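Local coordinates for 3-oxo-glucose-6-phosphate:glutamate aminotransferase (Bacillus subtilis subsp. subtilis, PDB 4K2M), which catalyses the reversible, pyridoxal phosphate-dependent transamination of 3-dehydro-glucose 6-phosphate with glutamate, giving kanosamine 6-phosphate, a step in antibiotic biosynthesis, at residues E41-V46 / H55-Y60; E145-A150 / D182-A187; Q208-I213 / L219-D224. All coordinates share one frame; numbering follows the deposited sequence. Where two conformers were deposited one is given.

Contact 1 (E41-V46 / H55-Y60)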
loop_
_atom_site.group_PDB
_atom_site.type_symbol
_atom_site.label_atom_id
_atom_site.label_comp_id
_atom_site.label_asym_id
_atom_site.label_seq_id
_atom_site.Cartn_x
_atom_site.Cartn_y
_atom_site.Cartn_z
ATOM N N GLU A 41 -18.607 14.287 -14.101
ATOM C CA GLU A 41 -19.906 13.625 -14.000
ATOM C C GLU A 41 -20.894 14.348 -13.080
ATOM O O GLU A 41 -22.081 14.482 -13.407
ATOM C CB GLU A 41 -19.749 12.151 -13.605
ATOM C CG GLU A 41 -19.325 11.252 -14.764
ATOM C CD GLU A 41 -20.386 11.169 -15.851
ATOM O OE1 GLU A 41 -20.032 11.297 -17.044
ATOM O OE2 GLU A 41 -21.573 10.970 -15.511
ATOM N N ARG A 42 -20.409 14.834 -11.941
ATOM C CA ARG A 42 -21.294 15.492 -10.986
ATOM C C ARG A 42 -21.721 16.890 -11.434
ATOM O O ARG A 42 -22.691 17.436 -10.919
ATOM C CB ARG A 42 -20.678 15.498 -9.581
ATOM C CG ARG A 42 -20.619 14.107 -8.944
ATOM C CD ARG A 42 -22.028 13.552 -8.732
ATOM N NE ARG A 42 -22.062 12.103 -8.518
ATOM C CZ ARG A 42 -22.233 11.204 -9.484
ATOM N NH1 ARG A 42 -22.377 11.598 -10.744
ATOM N NH2 ARG A 42 -22.257 9.906 -9.193
ATOM N N TRP A 43 -21.016 17.454 -12.411
ATOM C CA TRP A 43 -21.402 18.752 -12.985
ATOM C C TRP A 43 -22.669 18.606 -13.831
ATOM O O TRP A 43 -23.507 19.513 -13.881
ATOM C CB TRP A 43 -20.292 19.313 -13.874
ATOM C CG TRP A 43 -19.310 20.256 -13.230
ATOM C CD1 TRP A 43 -17.947 20.217 -13.354
ATOM C CD2 TRP A 43 -19.608 21.407 -12.421
ATOM N NE1 TRP A 43 -17.379 21.271 -12.670
ATOM C CE2 TRP A 43 -18.374 22.013 -12.083
ATOM C CE3 TRP A 43 -20.795 21.991 -11.958
ATOM C CZ2 TRP A 43 -18.290 23.160 -11.295
ATOM C CZ3 TRP A 43 -20.719 23.125 -11.171
ATOM C CH2 TRP A 43 -19.478 23.704 -10.846
ATOM N N LYS A 44 -22.798 17.459 -14.495
ATOM C CA LYS A 44 -23.898 17.202 -15.437
ATOM C C LYS A 44 -25.288 17.510 -14.887
ATOM O O LYS A 44 -26.078 18.216 -15.526
ATOM C CB LYS A 44 -23.866 15.750 -15.915
ATOM C CG LYS A 44 -22.767 15.428 -16.917
ATOM C CD LYS A 44 -22.880 13.972 -17.356
ATOM C CE LYS A 44 -22.340 13.757 -18.761
ATOM N NZ LYS A 44 -23.414 13.298 -19.695
ATOM N N GLN A 45 -25.598 16.975 -13.714
ATOM C CA GLN A 45 -26.913 17.204 -13.124
ATOM C C GLN A 45 -26.993 18.631 -12.608
ATOM O O GLN A 45 -28.019 19.309 -12.746
ATOM C CB GLN A 45 -27.171 16.220 -11.979
ATOM C CG GLN A 45 -28.448 16.501 -11.183
ATOM C CD GLN A 45 -29.723 16.286 -11.993
ATOM O OE1 GLN A 45 -29.778 15.433 -12.883
ATOM N NE2 GLN A 45 -30.757 17.062 -11.682
ATOM N N VAL A 46 -25.885 19.082 -12.027
ATOM C CA VAL A 46 -25.831 20.371 -11.358
ATOM C C VAL A 46 -26.089 21.501 -12.351
ATOM O O VAL A 46 -26.867 22.415 -12.081
ATOM C CB VAL A 46 -24.461 20.553 -10.649
ATOM C CG1 VAL A 46 -24.208 22.002 -10.318
ATOM C CG2 VAL A 46 -24.398 19.694 -9.383
ATOM N N HIS A 55 -26.030 29.147 -2.683
ATOM C CA HIS A 55 -27.122 28.272 -2.300
ATOM C C HIS A 55 -27.006 26.858 -2.878
ATOM O O HIS A 55 -27.183 25.859 -2.156
ATOM C CB HIS A 55 -28.481 28.861 -2.688
ATOM C CG HIS A 55 -29.621 28.008 -2.242
ATOM N ND1 HIS A 55 -29.978 27.883 -0.915
ATOM C CD2 HIS A 55 -30.443 27.181 -2.933
ATOM C CE1 HIS A 55 -30.993 27.043 -0.814
ATOM N NE2 HIS A 55 -31.287 26.596 -2.022
ATOM N N ASP A 56 -26.736 26.758 -4.178
ATOM C CA ASP A 56 -26.862 25.465 -4.853
ATOM C C ASP A 56 -25.670 24.547 -4.617
ATOM O O ASP A 56 -25.839 23.325 -4.517
ATOM C CB ASP A 56 -27.130 25.642 -6.354
ATOM C CG ASP A 56 -28.476 26.295 -6.627
ATOM O OD1 ASP A 56 -29.472 25.865 -6.011
ATOM O OD2 ASP A 56 -28.527 27.234 -7.448
ATOM N N LEU A 57 -24.474 25.123 -4.509
ATOM C CA LEU A 57 -23.290 24.297 -4.262
ATOM C C LEU A 57 -22.947 24.175 -2.784
ATOM O O LEU A 57 -22.418 23.155 -2.359
ATOM C CB LEU A 57 -22.071 24.812 -5.031
ATOM C CG LEU A 57 -22.239 24.889 -6.546
ATOM C CD1 LEU A 57 -20.894 25.147 -7.220
ATOM C CD2 LEU A 57 -22.889 23.612 -7.080
ATOM N N PHE A 58 -23.242 25.213 -2.002
ATOM C CA PHE A 58 -22.809 25.244 -0.604
ATOM C C PHE A 58 -23.935 25.168 0.417
ATOM O O PHE A 58 -23.677 25.015 1.609
ATOM C CB PHE A 58 -21.964 26.492 -0.334
ATOM C CG PHE A 58 -20.588 26.423 -0.935
ATOM C CD1 PHE A 58 -19.533 25.879 -0.204
ATOM C CD2 PHE A 58 -20.346 26.901 -2.222
ATOM C CE1 PHE A 58 -18.263 25.805 -0.751
ATOM C CE2 PHE A 58 -19.068 26.830 -2.782
ATOM C CZ PHE A 58 -18.029 26.286 -2.041
ATOM N N ASN A 59 -25.170 25.271 -0.054
ATOM C CA ASN A 59 -26.336 25.328 0.840
ATOM C C ASN A 59 -26.110 26.341 1.976
ATOM O O ASN A 59 -26.332 26.032 3.152
ATOM C CB ASN A 59 -26.658 23.944 1.417
ATOM C CG ASN A 59 -28.015 23.901 2.111
ATOM O OD1 ASN A 59 -28.931 24.625 1.738
ATOM N ND2 ASN A 59 -28.144 23.044 3.122
ATOM N N TYR A 60 -25.672 27.543 1.604
ATOM C CA TYR A 60 -25.304 28.600 2.556
ATOM C C TYR A 60 -26.437 28.827 3.561
ATOM O O TYR A 60 -27.582 29.082 3.170
ATOM C CB TYR A 60 -25.053 29.906 1.786
ATOM C CG TYR A 60 -24.397 31.042 2.567
ATOM C CD1 TYR A 60 -23.788 30.825 3.801
ATOM C CD2 TYR A 60 -24.403 32.329 2.063
ATOM C CE1 TYR A 60 -23.192 31.872 4.503
ATOM C CE2 TYR A 60 -23.811 33.386 2.749
ATOM C CZ TYR A 60 -23.199 33.151 3.963
ATOM O OH TYR A 60 -22.602 34.211 4.633
#
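The additional N-terminal domain of this aminotransferase contains two short helices, 41-46 and 53-57, and their meeting is a small hydrophobic contact built round one leucine, Leu57, that forks between Trp43 and Val46. Its CD2 lies 3.8 Å from CG1 of Val46, while CD1 comes within 4.2 Å of CH2 at the far end of the Trp43 indole. A branched leucine suits this place because each methyl serves a different partner. With CG of Leu57 beside its own backbone N (chi1 -58°), the fork is carried across to the other helix, and its side chain meets those of Trp43 and Val46 at about a right angle. The backbones stay well apart, the nearest CA atoms being those of Val46 and Asp56 at 8.3 Å, and side chains alone bridge the gap. The large indole is broad enough to pack on several elements at once: it also packs on Leu19 and Leu23 of helix 13-24 and meets Phe317 of helix 312-329 edge-to-face. Leu57 touches Phe317 too, which ties the small domain to helix 312-329. On the Val46 side, CG1 stands anti to the backbone N (chi1 163°), the position from which this methyl reaches CD2 of Leu57.

Contact 2 (E145-A150 / D182-A187)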
loop_
_atom_site.group_PDB
_atom_site.type_symbol
_atom_site.label_atom_id
_atom_site.label_comp_id
_atom_site.label_asym_id
_atom_site.label_seq_id
_atom_site.Cartn_x
_atom_site.Cartn_y
_atom_site.Cartn_z
ATOM N N GLU A 145 22.510 13.462 -6.542
ATOM C CA GLU A 145 21.898 14.581 -5.848
ATOM C C GLU A 145 20.569 14.982 -6.491
ATOM O O GLU A 145 20.396 14.950 -7.717
ATOM C CB GLU A 145 22.863 15.768 -5.767
ATOM C CG GLU A 145 23.960 15.566 -4.713
ATOM C CD GLU A 145 25.019 16.656 -4.717
ATOM O OE1 GLU A 145 24.917 17.618 -5.513
ATOM O OE2 GLU A 145 25.966 16.534 -3.907
ATOM N N VAL A 146 19.625 15.362 -5.640
ATOM C CA VAL A 146 18.289 15.737 -6.085
ATOM C C VAL A 146 17.970 17.087 -5.481
ATOM O O VAL A 146 17.835 17.195 -4.261
ATOM C CB VAL A 146 17.242 14.721 -5.561
ATOM C CG1 VAL A 146 15.815 15.144 -6.001
ATOM C CG2 VAL A 146 17.562 13.313 -6.054
ATOM N N ILE A 147 17.882 18.119 -6.316
ATOM C CA ILE A 147 17.595 19.458 -5.829
ATOM C C ILE A 147 16.098 19.582 -5.528
ATOM O O ILE A 147 15.254 19.232 -6.362
ATOM C CB ILE A 147 18.026 20.513 -6.858
ATOM C CG1 ILE A 147 19.562 20.520 -6.980
ATOM C CG2 ILE A 147 17.516 21.892 -6.448
ATOM C CD1 ILE A 147 20.073 21.477 -8.087
ATOM N N MET A 148 15.760 20.073 -4.339
ATOM C CA MET A 148 14.361 20.075 -3.901
ATOM C C MET A 148 14.175 21.120 -2.814
ATOM O O MET A 148 15.174 21.589 -2.222
ATOM C CB MET A 148 13.961 18.674 -3.379
ATOM C CG MET A 148 14.830 18.149 -2.259
ATOM S SD MET A 148 14.298 16.515 -1.693
ATOM C CE MET A 148 12.761 16.903 -0.878
ATOM N N PRO A 149 12.913 21.480 -2.523
ATOM C CA PRO A 149 12.669 22.392 -1.395
ATOM C C PRO A 149 12.670 21.662 -0.054
ATOM O O PRO A 149 12.523 20.431 0.008
ATOM C CB PRO A 149 11.273 22.945 -1.696
ATOM C CG PRO A 149 10.583 21.796 -2.388
ATOM C CD PRO A 149 11.657 21.143 -3.238
ATOM N N ALA A 150 12.802 22.426 1.026
ATOM C CA ALA A 150 12.842 21.850 2.365
ATOM C C ALA A 150 11.526 21.986 3.123
ATOM O O ALA A 150 11.464 21.649 4.317
ATOM C CB ALA A 150 13.969 22.511 3.166
ATOM N N ASP A 182 15.282 30.627 -9.466
ATOM C CA ASP A 182 16.481 31.460 -9.438
ATOM C C ASP A 182 17.533 31.009 -8.418
ATOM O O ASP A 182 18.600 31.609 -8.336
ATOM C CB ASP A 182 16.101 32.916 -9.183
ATOM C CG ASP A 182 15.410 33.551 -10.370
ATOM O OD1 ASP A 182 15.774 33.212 -11.516
ATOM O OD2 ASP A 182 14.506 34.384 -10.151
ATOM N N LYS A 183 17.244 29.955 -7.651
ATOM C CA LYS A 183 18.194 29.444 -6.650
ATOM C C LYS A 183 18.704 28.055 -7.005
ATOM O O LYS A 183 19.552 27.485 -6.313
ATOM C CB LYS A 183 17.524 29.358 -5.268
ATOM C CG LYS A 183 17.113 30.682 -4.666
ATOM C CD LYS A 183 18.322 31.470 -4.171
ATOM C CE LYS A 183 17.869 32.605 -3.265
ATOM N NZ LYS A 183 19.011 33.477 -2.869
ATOM N N ILE A 184 18.178 27.493 -8.081
ATOM C CA ILE A 184 18.478 26.107 -8.398
ATOM C C ILE A 184 19.882 25.971 -8.975
ATOM O O ILE A 184 20.646 25.094 -8.573
ATOM C CB ILE A 184 17.433 25.536 -9.379
ATOM C CG1 ILE A 184 16.080 25.428 -8.672
ATOM C CG2 ILE A 184 17.874 24.175 -9.917
ATOM C CD1 ILE A 184 14.934 25.003 -9.611
ATOM N N GLU A 185 20.225 26.850 -9.909
ATOM C CA GLU A 185 21.484 26.712 -10.627
ATOM C C GLU A 185 22.687 26.768 -9.682
ATOM O O GLU A 185 23.637 25.997 -9.824
ATOM C CB GLU A 185 21.593 27.781 -11.724
ATOM C CG GLU A 185 22.909 27.724 -12.472
ATOM C CD GLU A 185 22.926 28.646 -13.676
ATOM O OE1 GLU A 185 23.730 28.402 -14.596
ATOM O OE2 GLU A 185 22.130 29.609 -13.696
ATOM N N GLU A 186 22.615 27.651 -8.692
ATOM C CA GLU A 186 23.653 27.758 -7.652
ATOM C C GLU A 186 23.967 26.406 -6.960
ATOM O O GLU A 186 25.109 26.146 -6.582
ATOM C CB GLU A 186 23.205 28.821 -6.622
ATOM C CG GLU A 186 23.907 28.778 -5.274
ATOM C CD GLU A 186 23.476 29.909 -4.338
ATOM O OE1 GLU A 186 22.263 30.215 -4.275
ATOM O OE2 GLU A 186 24.357 30.489 -3.660
ATOM N N ALA A 187 22.963 25.540 -6.811
ATOM C CA ALA A 187 23.138 24.282 -6.081
ATOM C C ALA A 187 23.635 23.120 -6.940
ATOM O O ALA A 187 23.908 22.033 -6.432
ATOM C CB ALA A 187 21.833 23.891 -5.384
HETATM O O HOH W 1 22.990 19.370 -6.424
#
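Ile147 of strand 145-148 packs against the turn 182-187, which belongs to the connection between strands 166-169 and 192-195 of the seven-stranded mixed sheet, the core of the aspartate aminotransferase fold. The turn begins with Asp182, whose OD1 is hydrogen-bonded to His209 NE2 of helix 207-217, so the start of the turn is tethered to the helix beside it. Contact with the strand comes at Ile184. Its CG2 faces the delta methyl of Ile147, with CG2 of Ile184 3.9 Å from CD1 of Ile147, and the gamma methyl of Ile147 lies only a little farther off. The two beta-branched chains cross obliquely. In Ile184, CG1 stands anti to the carbonyl carbon (chi1 -68°), which puts CG2 anti to the backbone N, the position from which it meets Ile147. The same CD1 of Ile147 also rests 3.7 Å from the carbonyl O of Ile184. That oxygen is occupied within the turn, for it accepts a hydrogen bond from Ala187 N at 2.9 Å. Glu185 follows on the solvent side, with its OE1 hydrogen-bonded to Tyr217 OH. At Ala187 the chain comes back toward the strand, and its CB sits 4.0 Å from CD1 of Ile147. The single methyl of Ala187 lets the turn lie close to the isoleucine, and it also packs on Val170. Apolar side chains make up most of the middle of the contact, while its margin is polar. There a water donates to both sides, to Ala187 O and, at 2.8 Å, to OE1 of Glu145, a carboxylate oxygen that also bonds Thr189 OG1.

Contact 3 (Q208-I213 / L219-D224). With O1G (3-deoxy-3-[(E)-({3-hydroxy-2-methyl-5-[(phosphonooxy)methyl]pyridin-4-yl}methylidene)amino]-6-O-phosphono-alpha-D-gluco pyranose), chain C.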
loop_
_atom_site.group_PDB
_atom_site.type_symbol
_atom_site.label_atom_id
_atom_site.label_comp_id
_atom_site.label_asym_id
_atom_site.label_seq_id
_atom_site.Cartn_x
_atom_site.Cartn_y
_atom_site.Cartn_z
ATOM N N GLN A 208 8.335 26.007 -16.414
ATOM C CA GLN A 208 9.070 26.379 -17.635
ATOM C C GLN A 208 10.506 26.809 -17.322
ATOM O O GLN A 208 11.460 26.405 -18.003
ATOM C CB GLN A 208 8.329 27.469 -18.427
ATOM C CG GLN A 208 9.033 27.827 -19.739
ATOM C CD GLN A 208 8.231 28.791 -20.594
ATOM O OE1 GLN A 208 7.376 29.523 -20.094
ATOM N NE2 GLN A 208 8.503 28.790 -21.894
ATOM N N HIS A 209 10.666 27.598 -16.267
ATOM C CA HIS A 209 11.980 28.086 -15.871
ATOM C C HIS A 209 12.810 26.914 -15.337
ATOM O O HIS A 209 13.975 26.759 -15.677
ATOM C CB HIS A 209 11.806 29.206 -14.840
ATOM C CG HIS A 209 13.061 29.950 -14.521
ATOM N ND1 HIS A 209 14.299 29.579 -15.005
ATOM C CD2 HIS A 209 13.269 31.053 -13.762
ATOM C CE1 HIS A 209 15.213 30.421 -14.555
ATOM N NE2 HIS A 209 14.616 31.322 -13.796
ATOM N N ILE A 210 12.193 26.065 -14.520
ATOM C CA ILE A 210 12.856 24.856 -14.049
ATOM C C ILE A 210 13.334 23.983 -15.216
ATOM O O ILE A 210 14.460 23.494 -15.205
ATOM C CB ILE A 210 11.940 24.069 -13.064
ATOM C CG1 ILE A 210 11.720 24.893 -11.792
ATOM C CG2 ILE A 210 12.556 22.706 -12.729
ATOM C CD1 ILE A 210 10.684 24.295 -10.816
ATOM N N ARG A 211 12.492 23.803 -16.233
ATOM C CA ARG A 211 12.867 22.989 -17.395
ATOM C C ARG A 211 14.027 23.625 -18.175
ATOM O O ARG A 211 14.905 22.925 -18.689
ATOM C CB ARG A 211 11.632 22.764 -18.294
ATOM C CG ARG A 211 11.902 22.172 -19.688
ATOM C CD ARG A 211 12.809 20.963 -19.638
ATOM N NE ARG A 211 12.192 19.809 -19.002
ATOM C CZ ARG A 211 12.806 18.643 -18.818
ATOM N NH1 ARG A 211 14.063 18.478 -19.210
ATOM N NH2 ARG A 211 12.167 17.644 -18.236
ATOM N N GLN A 212 14.044 24.946 -18.265
ATOM C CA GLN A 212 15.170 25.599 -18.930
ATOM C C GLN A 212 16.488 25.289 -18.228
ATOM O O GLN A 212 17.491 25.012 -18.884
ATOM C CB GLN A 212 14.960 27.108 -19.005
ATOM C CG GLN A 212 13.915 27.511 -20.024
ATOM C CD GLN A 212 13.500 28.963 -19.880
ATOM O OE1 GLN A 212 14.025 29.690 -19.032
ATOM N NE2 GLN A 212 12.551 29.394 -20.708
ATOM N N ILE A 213 16.491 25.337 -16.901
ATOM C CA ILE A 213 17.684 24.973 -16.140
ATOM C C ILE A 213 18.031 23.502 -16.320
ATOM O O ILE A 213 19.192 23.150 -16.550
ATOM C CB ILE A 213 17.528 25.293 -14.649
ATOM C CG1 ILE A 213 17.331 26.799 -14.479
ATOM C CG2 ILE A 213 18.762 24.826 -13.866
ATOM C CD1 ILE A 213 16.888 27.217 -13.100
ATOM N N LEU A 219 19.673 17.688 -16.592
ATOM C CA LEU A 219 19.047 17.077 -15.416
ATOM C C LEU A 219 17.666 16.542 -15.793
ATOM O O LEU A 219 17.041 17.007 -16.747
ATOM C CB LEU A 219 18.909 18.107 -14.288
ATOM C CG LEU A 219 20.195 18.883 -13.973
ATOM C CD1 LEU A 219 19.959 19.945 -12.892
ATOM C CD2 LEU A 219 21.268 17.935 -13.522
ATOM N N LYS A 220 17.200 15.546 -15.046
ATOM C CA LYS A 220 15.836 15.048 -15.184
ATOM C C LYS A 220 14.948 15.768 -14.181
ATOM O O LYS A 220 15.398 16.142 -13.096
ATOM C CB LYS A 220 15.816 13.549 -14.886
ATOM C CG LYS A 220 16.649 12.738 -15.867
ATOM C CD LYS A 220 16.023 12.786 -17.248
ATOM C CE LYS A 220 16.889 12.051 -18.260
ATOM N NZ LYS A 220 17.329 10.741 -17.707
ATOM N N VAL A 221 13.685 15.950 -14.541
ATOM C CA VAL A 221 12.746 16.657 -13.679
ATOM C C VAL A 221 11.632 15.698 -13.300
ATOM O O VAL A 221 10.907 15.193 -14.160
ATOM C CB VAL A 221 12.138 17.869 -14.377
ATOM C CG1 VAL A 221 11.070 18.509 -13.495
ATOM C CG2 VAL A 221 13.212 18.891 -14.713
ATOM N N ILE A 222 11.513 15.429 -12.011
ATOM C CA ILE A 222 10.390 14.641 -11.547
ATOM C C ILE A 222 9.627 15.551 -10.613
ATOM O O ILE A 222 10.191 16.061 -9.640
ATOM C CB ILE A 222 10.859 13.337 -10.848
ATOM C CG1 ILE A 222 9.693 12.669 -10.108
ATOM C CG2 ILE A 222 12.059 13.598 -9.919
ATOM C CD1 ILE A 222 10.001 11.219 -9.676
ATOM N N GLU A 223 8.356 15.789 -10.909
ATOM C CA GLU A 223 7.619 16.765 -10.119
ATOM C C GLU A 223 6.720 16.055 -9.123
ATOM O O GLU A 223 6.110 15.029 -9.435
ATOM C CB GLU A 223 6.810 17.700 -11.011
ATOM C CG GLU A 223 5.740 16.994 -11.799
ATOM C CD GLU A 223 4.978 17.907 -12.726
ATOM O OE1 GLU A 223 5.080 19.147 -12.596
ATOM O OE2 GLU A 223 4.260 17.370 -13.591
ATOM N N ASP A 224 6.680 16.587 -7.905
ATOM C CA ASP A 224 5.816 16.056 -6.864
ATOM C C ASP A 224 4.549 16.875 -6.979
ATOM O O ASP A 224 4.479 18.006 -6.492
ATOM C CB ASP A 224 6.463 16.277 -5.497
ATOM C CG ASP A 224 5.599 15.811 -4.354
ATOM O OD1 ASP A 224 4.382 15.601 -4.542
ATOM O OD2 ASP A 224 6.143 15.678 -3.246
HETATM P P O1G C . 1.218 9.741 -0.003
HETATM C C3A O1G C . 2.409 15.428 -0.018
HETATM O O3 O1G C . 1.583 16.293 0.618
HETATM C C1 O1G C . -0.660 14.843 5.529
HETATM N "N1'" O1G C . 4.178 14.959 -1.516
HETATM C C2 O1G C . 0.100 15.138 4.234
HETATM O O2 O1G C . -0.336 16.494 3.882
HETATM C C9A O1G C . 3.392 15.864 -0.912
HETATM C C2A O1G C . 3.607 17.330 -1.247
HETATM C C3 O1G C . -0.196 14.139 3.102
HETATM N "N3'" O1G C . 0.818 14.436 2.074
HETATM O O1 O1G C . -2.063 15.119 5.399
HETATM C C4 O1G C . -0.156 12.677 3.591
HETATM O O4 O1G C . -0.903 12.007 2.556
HETATM C C4A O1G C . 2.248 14.079 0.245
HETATM C C4B O1G C . 1.236 13.593 1.206
HETATM C C5 O1G C . -1.010 12.574 4.854
HETATM O O5 O1G C . -0.536 13.457 5.877
HETATM C C5A O1G C . 3.080 13.163 -0.391
HETATM C C5T O1G C . 3.057 11.635 -0.220
HETATM C C6 O1G C . -0.901 11.248 5.554
HETATM C C6A O1G C . 4.045 13.637 -1.266
HETATM O OP1 O1G C . 2.424 8.829 0.069
HETATM O OP2 O1G C . 0.193 9.279 -0.984
HETATM O OP3 O1G C . 0.686 10.103 1.402
HETATM O OP4 O1G C . 1.782 11.127 -0.675
HETATM O O6 O1G C . -1.833 11.025 6.543
HETATM P "P'" O1G C . -2.396 9.545 6.822
HETATM O OP6 O1G C . -3.106 9.133 5.550
HETATM O OP7 O1G C . -1.237 8.648 7.191
HETATM O OP8 O1G C . -3.354 9.788 7.992
HETATM O O HOH W 2 15.071 15.978 -18.653
#
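Arg211 lays its guanidinium over Val221, whose CG2 stands 3.9 Å above the plane of the group and offset toward its rim. NH2 of Arg211 lies 3.9 Å from both CB and CG2 of Val221, so the flat cationic end touches a beta-branched apolar side chain through its face and keeps its edge for polar partners. The long arginine folds back to do this: CG leaves anti to the backbone N (chi1 168°), and bends at chi2 and chi3 then bring the end over the strand. At the edge, in the guanidinium plane, a water accepts from NH1 of Arg211 at 2.8 Å and donates to the carbonyl O of Leu219 at 2.9 Å, bridging the helix to the residue just before strand 220-224. The other polar contacts are direct: NH1 bonds Asn215 OD1, NE bonds Tyr237 O, and NH2 forms a salt bridge with Asp239, which also accepts from Val221 N. Several bonds in different directions thus fix the rotation of the group. Helix 207-217 and strand 220-224 are the last two elements of a beta-alpha-beta unit that starts at strand 192-195, and the helix covers one face of the large mixed sheet. Apolar packing completes the join where CG2 of Ile210 approaches CG2 of Val221 at 4.3 Å; the branched side chains suit this buried interface. At the end of the strand, Asp224 turns to the cofactor adduct, its OD2 2.7 Å from the pyridine N1' of O1G. Such an aspartate is expected to stabilise a protonated pyridine nitrogen and so favour its role as electron sink. OD2 of Asp224 is also hydrogen-bonded to Thr156 OG1, and OD1 to Cys226 N.

Overall arrangement
Along the chain the three contacts come in series. Contact 1 lies in the N-terminal domain, on the opposite side of the chain's centre from the others: its centre is 43 Å from that of contact 2 and 38 Å from that of contact 3. Contacts 2 and 3, with centres 11 Å apart, belong to the aminotransferase family region and share the seven-stranded sheet, in which strand 192-195 separates strands 145-148 and 220-224. They also touch directly, through packing of Ile184 on Ile210 and Ile213. The sheet thus links contact 2, away from the annotated sites, with contact 3, whose strand ends at the cofactor, while contact 1 is where the added N-terminal domain packs on helix 312-329, far from the sheet.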